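Side-chain contacts in L-arabinose ABC transporter, periplasmic L-arabinose-binding protein (Burkholderia thailandensis, PDB 4KZK), which binds a sugar, here beta-D-galactopyranose, in the periplasm and probably delivers L-arabinose and related sugars to an ABC transporter: residues 51-56 with 266-271; 120-125 with 292-297; 222-227 with 231-236. All coordinates share one frame; numbering follows the deposited sequence.

Contact 1: residues 51-56 with 266-271. With GAL (beta-D-galactopyranose), chain B.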
loop_
_atom_site.group_PDB
_atom_site.type_symbol
_atom_site.label_atom_id
_atom_site.label_comp_id
_atom_site.label_asym_id
_atom_site.label_seq_id
_atom_site.Cartn_x
_atom_site.Cartn_y
_atom_site.Cartn_z
ATOM N N PHE A 51 -2.758 -3.798 6.977
ATOM C CA PHE A 51 -3.136 -5.201 7.026
ATOM C C PHE A 51 -3.880 -5.526 8.303
ATOM O O PHE A 51 -4.763 -6.368 8.313
ATOM C CB PHE A 51 -1.904 -6.094 6.794
ATOM C CG PHE A 51 -1.393 -6.000 5.395
ATOM C CD1 PHE A 51 -2.147 -6.461 4.349
ATOM C CD2 PHE A 51 -0.196 -5.385 5.104
ATOM C CE1 PHE A 51 -1.710 -6.296 3.049
ATOM C CE2 PHE A 51 0.230 -5.208 3.807
ATOM C CZ PHE A 51 -0.527 -5.687 2.783
ATOM N N GLN A 52 -3.544 -4.830 9.365
ATOM C CA GLN A 52 -4.337 -4.921 10.592
ATOM C C GLN A 52 -5.772 -4.436 10.321
ATOM O O GLN A 52 -6.756 -5.004 10.832
ATOM C CB GLN A 52 -3.676 -4.134 11.741
ATOM C CG GLN A 52 -2.320 -4.707 12.194
ATOM C CD GLN A 52 -2.403 -6.080 12.851
ATOM O OE1 GLN A 52 -3.463 -6.497 13.309
ATOM N NE2 GLN A 52 -1.277 -6.793 12.894
ATOM N N ASP A 53 -5.916 -3.401 9.502
ATOM C CA ASP A 53 -7.242 -2.890 9.165
ATOM C C ASP A 53 -8.006 -3.870 8.293
ATOM O O ASP A 53 -9.208 -4.079 8.506
ATOM C CB ASP A 53 -7.170 -1.543 8.440
ATOM C CG ASP A 53 -6.684 -0.410 9.324
ATOM O OD1 ASP A 53 -6.745 -0.504 10.572
ATOM O OD2 ASP A 53 -6.266 0.615 8.762
ATOM N N GLU A 54 -7.335 -4.466 7.310
ATOM C CA GLU A 54 -7.984 -5.533 6.527
ATOM C C GLU A 54 -8.496 -6.621 7.441
ATOM O O GLU A 54 -9.648 -7.060 7.287
ATOM C CB GLU A 54 -6.996 -6.122 5.522
ATOM C CG GLU A 54 -6.770 -5.230 4.323
ATOM C CD GLU A 54 -5.877 -5.879 3.283
ATOM O OE1 GLU A 54 -5.237 -6.890 3.586
ATOM O OE2 GLU A 54 -5.815 -5.349 2.140
ATOM N N TRP A 55 -7.656 -7.067 8.374
ATOM C CA TRP A 55 -8.037 -8.127 9.330
ATOM C C TRP A 55 -9.239 -7.765 10.190
ATOM O O TRP A 55 -10.095 -8.621 10.435
ATOM C CB TRP A 55 -6.868 -8.511 10.231
ATOM C CG TRP A 55 -5.908 -9.537 9.639
ATOM C CD1 TRP A 55 -6.154 -10.391 8.594
ATOM C CD2 TRP A 55 -4.610 -9.872 10.130
ATOM N NE1 TRP A 55 -5.074 -11.212 8.392
ATOM C CE2 TRP A 55 -4.108 -10.912 9.318
ATOM C CE3 TRP A 55 -3.821 -9.396 11.177
ATOM C CZ2 TRP A 55 -2.868 -11.481 9.529
ATOM C CZ3 TRP A 55 -2.576 -9.956 11.374
ATOM C CH2 TRP A 55 -2.112 -10.991 10.567
ATOM N N ARG A 56 -9.299 -6.526 10.658
ATOM C CA ARG A 56 -10.390 -6.100 11.529
ATOM C C ARG A 56 -11.706 -6.166 10.752
ATOM O O ARG A 56 -12.737 -6.607 11.288
ATOM C CB ARG A 56 -10.130 -4.681 12.066
ATOM C CG ARG A 56 -11.311 -4.053 12.784
ATOM C CD ARG A 56 -10.902 -2.783 13.509
ATOM N NE ARG A 56 -10.458 -1.697 12.626
ATOM C CZ ARG A 56 -11.208 -0.647 12.243
ATOM N NH1 ARG A 56 -12.480 -0.519 12.614
ATOM N NH2 ARG A 56 -10.673 0.290 11.457
ATOM N N ASN A 266 -2.473 5.166 2.012
ATOM C CA ASN A 266 -3.195 4.230 2.902
ATOM C C ASN A 266 -4.119 4.998 3.824
ATOM O O ASN A 266 -5.279 4.698 3.915
ATOM C CB ASN A 266 -2.307 3.338 3.748
ATOM C CG ASN A 266 -1.641 2.247 2.963
ATOM O OD1 ASN A 266 -2.004 1.979 1.818
ATOM N ND2 ASN A 266 -0.676 1.575 3.594
ATOM N N GLY A 267 -3.577 6.008 4.485
ATOM C CA GLY A 267 -4.346 6.797 5.441
ATOM C C GLY A 267 -4.687 6.065 6.730
ATOM O O GLY A 267 -5.630 6.419 7.447
ATOM N N SER A 268 -3.903 5.017 7.031
ATOM C CA SER A 268 -4.042 4.228 8.253
ATOM C C SER A 268 -3.109 4.776 9.347
ATOM O O SER A 268 -2.733 5.959 9.319
ATOM C CB SER A 268 -3.773 2.750 7.954
ATOM O OG SER A 268 -4.037 1.920 9.064
ATOM N N GLN A 269 -2.759 3.942 10.321
ATOM C CA GLN A 269 -2.171 4.452 11.555
ATOM C C GLN A 269 -0.811 5.117 11.409
ATOM O O GLN A 269 -0.469 5.943 12.223
ATOM C CB GLN A 269 -2.125 3.334 12.613
ATOM C CG GLN A 269 -3.502 2.724 12.936
ATOM C CD GLN A 269 -4.515 3.719 13.467
ATOM O OE1 GLN A 269 -5.700 3.748 13.072
ATOM N NE2 GLN A 269 -4.067 4.558 14.322
ATOM N N VAL A 270 -0.045 4.796 10.373
ATOM C CA VAL A 270 1.216 5.500 10.165
ATOM C C VAL A 270 0.953 6.973 9.811
ATOM O O VAL A 270 1.611 7.867 10.326
ATOM C CB VAL A 270 2.080 4.823 9.084
ATOM C CG1 VAL A 270 3.314 5.648 8.776
ATOM C CG2 VAL A 270 2.472 3.403 9.489
ATOM N N ALA A 271 -0.061 7.229 8.986
ATOM C CA ALA A 271 -0.444 8.602 8.643
ATOM C C ALA A 271 -0.969 9.286 9.890
ATOM O O ALA A 271 -0.607 10.424 10.218
ATOM C CB ALA A 271 -1.516 8.593 7.566
HETATM C C1 GAL B . 0.278 -2.988 -0.560
HETATM C C2 GAL B . 1.049 -2.157 0.461
HETATM C C3 GAL B . 0.072 -1.715 1.560
HETATM C C4 GAL B . -1.128 -1.012 0.931
HETATM C C5 GAL B . -1.777 -1.944 -0.077
HETATM C C6 GAL B . -2.947 -1.277 -0.787
HETATM O O1 GAL B . 1.168 -3.280 -1.620
HETATM O O2 GAL B . 2.075 -2.959 0.999
HETATM O O3 GAL B . 0.717 -0.871 2.522
HETATM O O4 GAL B . -0.746 0.209 0.346
HETATM O O5 GAL B . -0.819 -2.252 -1.079
HETATM O O6 GAL B . -3.536 -2.162 -1.727
HETATM O O HOH W 1 -7.364 2.241 11.316
#

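Contact 2: residues 120-125 with 292-297. With GAL (beta-D-galactopyranose), chain B.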
loop_
_atom_site.group_PDB
_atom_site.type_symbol
_atom_site.label_atom_id
_atom_site.label_comp_id
_atom_site.label_asym_id
_atom_site.label_seq_id
_atom_site.Cartn_x
_atom_site.Cartn_y
_atom_site.Cartn_z
ATOM N N MET A 120 -7.964 -16.288 -3.566
ATOM C CA MET A 120 -8.171 -14.890 -3.948
ATOM C C MET A 120 -6.972 -14.073 -3.471
ATOM O O MET A 120 -6.393 -14.388 -2.449
ATOM C CB MET A 120 -9.428 -14.366 -3.268
ATOM C CG MET A 120 -9.752 -12.911 -3.540
ATOM S SD MET A 120 -11.321 -12.498 -2.775
ATOM C CE MET A 120 -12.443 -13.472 -3.771
ATOM N N SER A 121 -6.598 -13.060 -4.242
ATOM C CA SER A 121 -5.507 -12.150 -3.852
ATOM C C SER A 121 -6.047 -10.779 -3.495
ATOM O O SER A 121 -7.107 -10.343 -3.980
ATOM C CB SER A 121 -4.456 -12.036 -4.960
ATOM O OG SER A 121 -5.051 -11.592 -6.142
ATOM N N VAL A 122 -5.311 -10.096 -2.634
ATOM C CA VAL A 122 -5.642 -8.725 -2.247
ATOM C C VAL A 122 -4.348 -7.917 -2.254
ATOM O O VAL A 122 -3.287 -8.417 -1.852
ATOM C CB VAL A 122 -6.410 -8.686 -0.897
ATOM C CG1 VAL A 122 -5.555 -9.153 0.262
ATOM C CG2 VAL A 122 -7.007 -7.314 -0.652
ATOM N N ASP A 123 -4.469 -6.676 -2.730
ATOM C CA ASP A 123 -3.413 -5.660 -2.800
ATOM C C ASP A 123 -2.397 -5.920 -3.886
ATOM O O ASP A 123 -2.295 -5.138 -4.807
ATOM C CB ASP A 123 -2.746 -5.446 -1.443
ATOM C CG ASP A 123 -3.761 -5.205 -0.366
ATOM O OD1 ASP A 123 -4.532 -4.220 -0.505
ATOM O OD2 ASP A 123 -3.854 -6.002 0.580
ATOM N N ASP A 124 -1.682 -7.035 -3.783
ATOM C CA ASP A 124 -0.566 -7.348 -4.643
ATOM C C ASP A 124 -0.939 -8.549 -5.491
ATOM O O ASP A 124 -1.068 -9.659 -4.987
ATOM C CB ASP A 124 0.682 -7.637 -3.839
ATOM C CG ASP A 124 1.137 -6.470 -2.953
ATOM O OD1 ASP A 124 0.477 -5.408 -2.975
ATOM O OD2 ASP A 124 2.159 -6.645 -2.243
ATOM N N GLN A 125 -1.093 -8.327 -6.795
ATOM C CA GLN A 125 -1.623 -9.352 -7.691
ATOM C C GLN A 125 -0.587 -10.418 -8.004
ATOM O O GLN A 125 0.547 -10.107 -8.362
ATOM C CB GLN A 125 -2.154 -8.707 -8.990
ATOM C CG GLN A 125 -2.975 -9.660 -9.846
ATOM C CD GLN A 125 -3.589 -8.972 -11.058
ATOM O OE1 GLN A 125 -3.105 -7.914 -11.514
ATOM N NE2 GLN A 125 -4.658 -9.553 -11.579
ATOM N N ARG A 292 -12.311 -1.539 4.411
ATOM C CA ARG A 292 -13.550 -2.306 4.410
ATOM C C ARG A 292 -13.721 -3.050 3.091
ATOM O O ARG A 292 -14.157 -4.216 3.073
ATOM C CB ARG A 292 -14.759 -1.406 4.645
ATOM C CG ARG A 292 -16.026 -2.200 4.877
ATOM C CD ARG A 292 -17.206 -1.282 5.117
ATOM N NE ARG A 292 -17.030 -0.437 6.294
ATOM C CZ ARG A 292 -17.404 -0.748 7.534
ATOM N NH1 ARG A 292 -17.947 -1.933 7.811
ATOM N NH2 ARG A 292 -17.202 0.138 8.517
ATOM N N LEU A 293 -13.393 -2.400 1.984
ATOM C CA LEU A 293 -13.474 -3.070 0.678
ATOM C C LEU A 293 -12.468 -4.226 0.624
ATOM O O LEU A 293 -12.827 -5.354 0.299
ATOM C CB LEU A 293 -13.233 -2.093 -0.467
ATOM C CG LEU A 293 -14.180 -0.886 -0.581
ATOM C CD1 LEU A 293 -13.796 0.027 -1.728
ATOM C CD2 LEU A 293 -15.618 -1.335 -0.700
ATOM N N HIS A 294 -11.222 -3.960 0.995
ATOM C CA HIS A 294 -10.165 -4.969 0.912
ATOM C C HIS A 294 -10.245 -6.080 1.949
ATOM O O HIS A 294 -9.690 -7.148 1.736
ATOM C CB HIS A 294 -8.796 -4.283 0.985
ATOM C CG HIS A 294 -8.474 -3.462 -0.221
ATOM N ND1 HIS A 294 -7.233 -3.477 -0.824
ATOM C CD2 HIS A 294 -9.230 -2.589 -0.929
ATOM C CE1 HIS A 294 -7.239 -2.644 -1.853
ATOM N NE2 HIS A 294 -8.443 -2.104 -1.946
ATOM N N GLY A 295 -10.926 -5.841 3.071
ATOM C CA GLY A 295 -11.050 -6.830 4.147
ATOM C C GLY A 295 -12.427 -7.456 4.235
ATOM O O GLY A 295 -12.541 -8.670 4.365
ATOM N N TYR A 296 -13.469 -6.631 4.214
ATOM C CA TYR A 296 -14.837 -7.151 4.381
ATOM C C TYR A 296 -15.366 -7.672 3.033
ATOM O O TYR A 296 -15.824 -8.822 2.970
ATOM C CB TYR A 296 -15.723 -6.076 5.039
ATOM C CG TYR A 296 -17.114 -6.502 5.437
ATOM C CD1 TYR A 296 -18.105 -6.567 4.498
ATOM C CD2 TYR A 296 -17.412 -6.808 6.753
ATOM C CE1 TYR A 296 -19.389 -6.947 4.839
ATOM C CE2 TYR A 296 -18.700 -7.198 7.128
ATOM C CZ TYR A 296 -19.683 -7.271 6.161
ATOM O OH TYR A 296 -20.978 -7.639 6.489
ATOM N N ASP A 297 -15.272 -6.885 1.963
ATOM C CA ASP A 297 -15.875 -7.286 0.669
ATOM C C ASP A 297 -15.164 -8.471 0.029
ATOM O O ASP A 297 -15.799 -9.321 -0.595
ATOM C CB ASP A 297 -15.942 -6.135 -0.341
ATOM C CG ASP A 297 -16.971 -5.094 0.036
ATOM O OD1 ASP A 297 -17.503 -5.175 1.151
ATOM O OD2 ASP A 297 -17.230 -4.211 -0.798
HETATM C C1 GAL B . 0.278 -2.988 -0.560
HETATM C C2 GAL B . 1.049 -2.157 0.461
HETATM C C3 GAL B . 0.072 -1.715 1.560
HETATM C C4 GAL B . -1.128 -1.012 0.931
HETATM C C5 GAL B . -1.777 -1.944 -0.077
HETATM C C6 GAL B . -2.947 -1.277 -0.787
HETATM O O1 GAL B . 1.168 -3.280 -1.620
HETATM O O2 GAL B . 2.075 -2.959 0.999
HETATM O O3 GAL B . 0.717 -0.871 2.522
HETATM O O4 GAL B . -0.746 0.209 0.346
HETATM O O5 GAL B . -0.819 -2.252 -1.079
HETATM O O6 GAL B . -3.536 -2.162 -1.727
#

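Contact 3: residues 222-227 with 231-236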
loop_
_atom_site.group_PDB
_atom_site.type_symbol
_atom_site.label_atom_id
_atom_site.label_comp_id
_atom_site.label_asym_id
_atom_site.label_seq_id
_atom_site.Cartn_x
_atom_site.Cartn_y
_atom_site.Cartn_z
ATOM N N ILE A 222 20.702 7.925 1.232
ATOM C CA ILE A 222 21.632 7.844 0.107
ATOM C C ILE A 222 21.366 8.974 -0.890
ATOM O O ILE A 222 22.294 9.625 -1.376
ATOM C CB ILE A 222 21.577 6.467 -0.597
ATOM C CG1 ILE A 222 22.185 5.402 0.318
ATOM C CG2 ILE A 222 22.307 6.508 -1.944
ATOM C CD1 ILE A 222 22.031 3.974 -0.163
ATOM N N ALA A 223 20.095 9.222 -1.175
ATOM C CA ALA A 223 19.714 10.255 -2.130
ATOM C C ALA A 223 20.017 11.662 -1.617
ATOM O O ALA A 223 20.502 12.514 -2.370
ATOM C CB ALA A 223 18.231 10.136 -2.456
ATOM N N PHE A 224 19.689 11.928 -0.351
ATOM C CA PHE A 224 19.950 13.262 0.210
ATOM C C PHE A 224 21.432 13.579 0.185
ATOM O O PHE A 224 21.830 14.707 -0.124
ATOM C CB PHE A 224 19.433 13.380 1.639
ATOM C CG PHE A 224 17.935 13.368 1.759
ATOM C CD1 PHE A 224 17.148 14.153 0.921
ATOM C CD2 PHE A 224 17.299 12.594 2.738
ATOM C CE1 PHE A 224 15.770 14.151 1.027
ATOM C CE2 PHE A 224 15.908 12.597 2.846
ATOM C CZ PHE A 224 15.148 13.383 1.988
ATOM N N THR A 225 22.262 12.600 0.502
ATOM C CA THR A 225 23.709 12.812 0.447
ATOM C C THR A 225 24.202 13.238 -0.937
ATOM O O THR A 225 25.074 14.102 -1.036
ATOM C CB THR A 225 24.470 11.554 0.892
ATOM O OG1 THR A 225 24.070 11.228 2.220
ATOM C CG2 THR A 225 25.984 11.773 0.879
ATOM N N LYS A 226 23.668 12.634 -1.997
ATOM C CA LYS A 226 24.077 13.002 -3.361
ATOM C C LYS A 226 23.506 14.312 -3.869
ATOM O O LYS A 226 24.060 14.891 -4.795
ATOM C CB LYS A 226 23.682 11.919 -4.361
ATOM C CG LYS A 226 24.331 10.592 -4.068
ATOM C CD LYS A 226 24.241 9.623 -5.238
ATOM C CE LYS A 226 24.692 8.243 -4.786
ATOM N NZ LYS A 226 24.402 7.170 -5.779
ATOM N N HIS A 227 22.393 14.769 -3.300
ATOM C CA HIS A 227 21.695 15.938 -3.834
ATOM C C HIS A 227 21.521 17.023 -2.788
ATOM O O HIS A 227 20.408 17.473 -2.508
ATOM C CB HIS A 227 20.353 15.502 -4.420
ATOM C CG HIS A 227 20.494 14.581 -5.587
ATOM N ND1 HIS A 227 20.729 15.041 -6.862
ATOM C CD2 HIS A 227 20.476 13.229 -5.670
ATOM C CE1 HIS A 227 20.829 14.013 -7.685
ATOM N NE2 HIS A 227 20.687 12.902 -6.987
ATOM N N ARG A 231 17.041 22.932 -1.774
ATOM C CA ARG A 231 16.589 23.503 -0.514
ATOM C C ARG A 231 15.230 22.906 -0.144
ATOM O O ARG A 231 14.975 22.542 1.012
ATOM C CB ARG A 231 16.490 25.016 -0.653
ATOM C CG ARG A 231 16.024 25.740 0.596
ATOM C CD ARG A 231 17.098 25.826 1.666
ATOM N NE ARG A 231 16.466 25.942 2.980
ATOM C CZ ARG A 231 17.104 25.915 4.146
ATOM N NH1 ARG A 231 18.429 25.789 4.207
ATOM N NH2 ARG A 231 16.395 26.021 5.265
ATOM N N HIS A 232 14.365 22.796 -1.145
ATOM C CA HIS A 232 13.038 22.265 -0.963
ATOM C C HIS A 232 12.941 20.887 -1.569
ATOM O O HIS A 232 13.475 20.640 -2.671
ATOM C CB HIS A 232 12.010 23.155 -1.644
ATOM C CG HIS A 232 11.819 24.482 -0.985
ATOM N ND1 HIS A 232 11.441 25.604 -1.686
ATOM C CD2 HIS A 232 11.918 24.860 0.313
ATOM C CE1 HIS A 232 11.320 26.621 -0.850
ATOM N NE2 HIS A 232 11.593 26.193 0.372
ATOM N N TRP A 233 12.223 20.010 -0.868
ATOM C CA TRP A 233 11.973 18.644 -1.332
ATOM C C TRP A 233 10.521 18.245 -1.267
ATOM O O TRP A 233 9.788 18.710 -0.410
ATOM C CB TRP A 233 12.713 17.641 -0.458
ATOM C CG TRP A 233 14.174 17.545 -0.688
ATOM C CD1 TRP A 233 15.151 18.233 -0.028
ATOM C CD2 TRP A 233 14.833 16.688 -1.624
ATOM N NE1 TRP A 233 16.388 17.869 -0.521
ATOM C CE2 TRP A 233 16.220 16.903 -1.480
ATOM C CE3 TRP A 233 14.391 15.734 -2.552
ATOM C CZ2 TRP A 233 17.167 16.216 -2.251
ATOM C CZ3 TRP A 233 15.327 15.052 -3.309
ATOM C CH2 TRP A 233 16.702 15.299 -3.157
ATOM N N VAL A 234 10.144 17.328 -2.149
ATOM C CA VAL A 234 8.904 16.577 -2.004
ATOM C C VAL A 234 9.268 15.099 -2.044
ATOM O O VAL A 234 10.330 14.718 -2.581
ATOM C CB VAL A 234 7.860 16.942 -3.089
ATOM C CG1 VAL A 234 7.566 18.443 -3.105
ATOM C CG2 VAL A 234 8.310 16.501 -4.463
ATOM N N ALA A 235 8.419 14.268 -1.447
ATOM C CA ALA A 235 8.729 12.854 -1.374
ATOM C C ALA A 235 7.472 12.029 -1.339
ATOM O O ALA A 235 6.434 12.474 -0.852
ATOM C CB ALA A 235 9.597 12.548 -0.155
ATOM N N PHE A 236 7.587 10.803 -1.819
ATOM C CA PHE A 236 6.480 9.873 -1.843
ATOM C C PHE A 236 7.029 8.504 -2.141
ATOM O O PHE A 236 8.101 8.351 -2.725
ATOM C CB PHE A 236 5.473 10.302 -2.930
ATOM C CG PHE A 236 6.124 10.603 -4.258
ATOM C CD1 PHE A 236 6.624 11.872 -4.523
ATOM C CD2 PHE A 236 6.291 9.612 -5.216
ATOM C CE1 PHE A 236 7.258 12.158 -5.713
ATOM C CE2 PHE A 236 6.918 9.900 -6.407
ATOM C CZ PHE A 236 7.403 11.170 -6.663
HETATM O O HOH W 2 19.118 18.842 -0.025
#

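Contact 1: residues 51-56 with 266-271
Asp53 and Ser268 are brought together by two different first torsions. The carboxylate of Asp53 stands beside its own backbone N (chi1 -68°), reaching out from helix 49-65, while the hydroxyl of Ser268 swings to the far side of its backbone N (chi1 -173°) and points across the gap. Ser268 OG donates to Asp53 OD2 over a short 2.6 Å. The hydroxyl arrives from above the carboxylate plane, 38° out of it. A carboxylate suits this buried place because its second oxygen can serve another partner: water 1 donates to Asp53 OD1 at 2.9 Å and also to Gln269 OE1 at 2.9 Å, so a solvent molecule extends the link to the next residue.

The two segments come from opposite lobes of the type I periplasmic binding fold, helix 49-65 from the N-terminal lobe and 266-271 from the other, so the serine-aspartate bond crosses between the lobes a little way from the sugar. This is consistent with a contact made in the closed, ligand-bound form.

Ser268 occupies the N-cap position of helix 269-276, yet its hydroxyl does not cap the helix; it is spent on the other lobe. Just before it, Gly267 adopts a left-handed backbone conformation that glycine takes easily, and its N is held by Asp240. Asn266 then faces the galactose with both ends of its amide. Its OD1 accepts from GAL O4 at 2.6 Å, and its ND2 gives a nearly straight bond to GAL O3 at 3.0 Å, a donor-acceptor pairing for which an amide is well matched to neighbouring hydroxyls. From helix 49-65, the ring of Phe51 presents its edge to the sugar, CE2 lying 4.0 Å from GAL O2.

Contact 2: residues 120-125 with 292-297
The imidazole of His294 turns an edge to Asp123: OD1 of the aspartate lies near the ring plane, and carboxylate and ring are only 24° apart. Val122 CG2 and GAL O6 approach the same ring obliquely, and Trp50 meets it edge-to-face. The bond runs from His294 ND1 to Asp123 OD1, 2.8 Å long and somewhat bent (146° at the hydrogen), reaching the carboxylate on its syn side but out of its plane. At the other end of the ring, NE2 is hydrogen-bonded to Thr318, so both ring nitrogens are engaged and the rotation of the imidazole is fixed.

Asp123 OD1 is gripped by more than the histidine. GAL O6 donates to it at 2.6 Å and Trp50 NE1 is a third partner. His294, which also lines the pocket, helps to orient the carboxylate that takes GAL O6. Asp124 takes the anomeric end, accepting from GAL O1 through OD1 at 2.6 Å, while Lys44 pairs with its OD2. Val122 CG2, held on the far side of the backbone N, packs against the histidine's carbonyl and imidazole, 3.6 Å from His294 O.

The aspartates lie at the carboxy-terminal end of the strand that holds Val122, where this alpha/beta fold places its ligand loops. Helix 291-308, widened by a pi-type turn at 293-297, packs over that strand end, His294 touching Glu54 of helix 49-65 and Met140 and Ile142 of strand 139-142.

Contact 3: residues 222-227 with 231-236
Phe224 and Trp233 make the tight half of this contact, a T-shaped aromatic pair. The edge of the phenyl ring is directed at the face of the indole, with planes at 85° and the Phe224 ring and the five-membered ring of Trp233 5.0 Å apart between centroids. CE1 does most of the touching: it stands over the middle of the indole, Phe224 CE1 3.7 Å from Trp233 CE2, and CD1 settles beside it. Phe224 holds its ring beside the backbone N (chi1 -69°), which sends the tip toward the strand although its CB starts off to one side. Large flat rings suit this buried place because an edge of weakly positive C-H groups fits the electron-rich face of tryptophan.

The other half, round partly exposed His227, is looser and wetter. Backbone and CB touch more than the imidazole: His227 O lies 3.5 Å from Trp233 CZ2 at the indole edge, and His227 CB is 3.9 Å from Trp233 CH2. Water 2 joins the two sides, accepting from Trp233 NE1 at 2.9 Å and donating to His227 O at 3.1 Å, so the polar group of the indole and the carbonyl just past the helix end are both served.

Trp233 also meets Phe230 edge-to-face, and Phe224 packs on Leu172 and Ile255. The contact thus closes the turn from helix 213-226 into strand 233-236, which runs parallel between strands 170-175 and 260-264; on the sheet's other face Val234 packs on helix 144-161 and Phe236 on both 144-161 and 180-195.

All three contacts are largely buried, but their chemistry follows their place. Contacts 1 and 2 meet round the galactose and both involve polar groups: contact 1 spans the two lobes, whereas contact 2 lies within the N-terminal lobe. They touch through helix 49-65, where Glu54 OE2 comes within 2.6 Å of Asp123 OD2; so close a pair of acids probably shares a proton. Contact 3, about 27 Å from contact 1 and 33 Å from contact 2 between centres, belongs to the other lobe, away from the sugar. It joins a helix to the strand that follows it after a short turn by aromatic packing, with a more exposed rim, while the first two bring together distant parts of the chain.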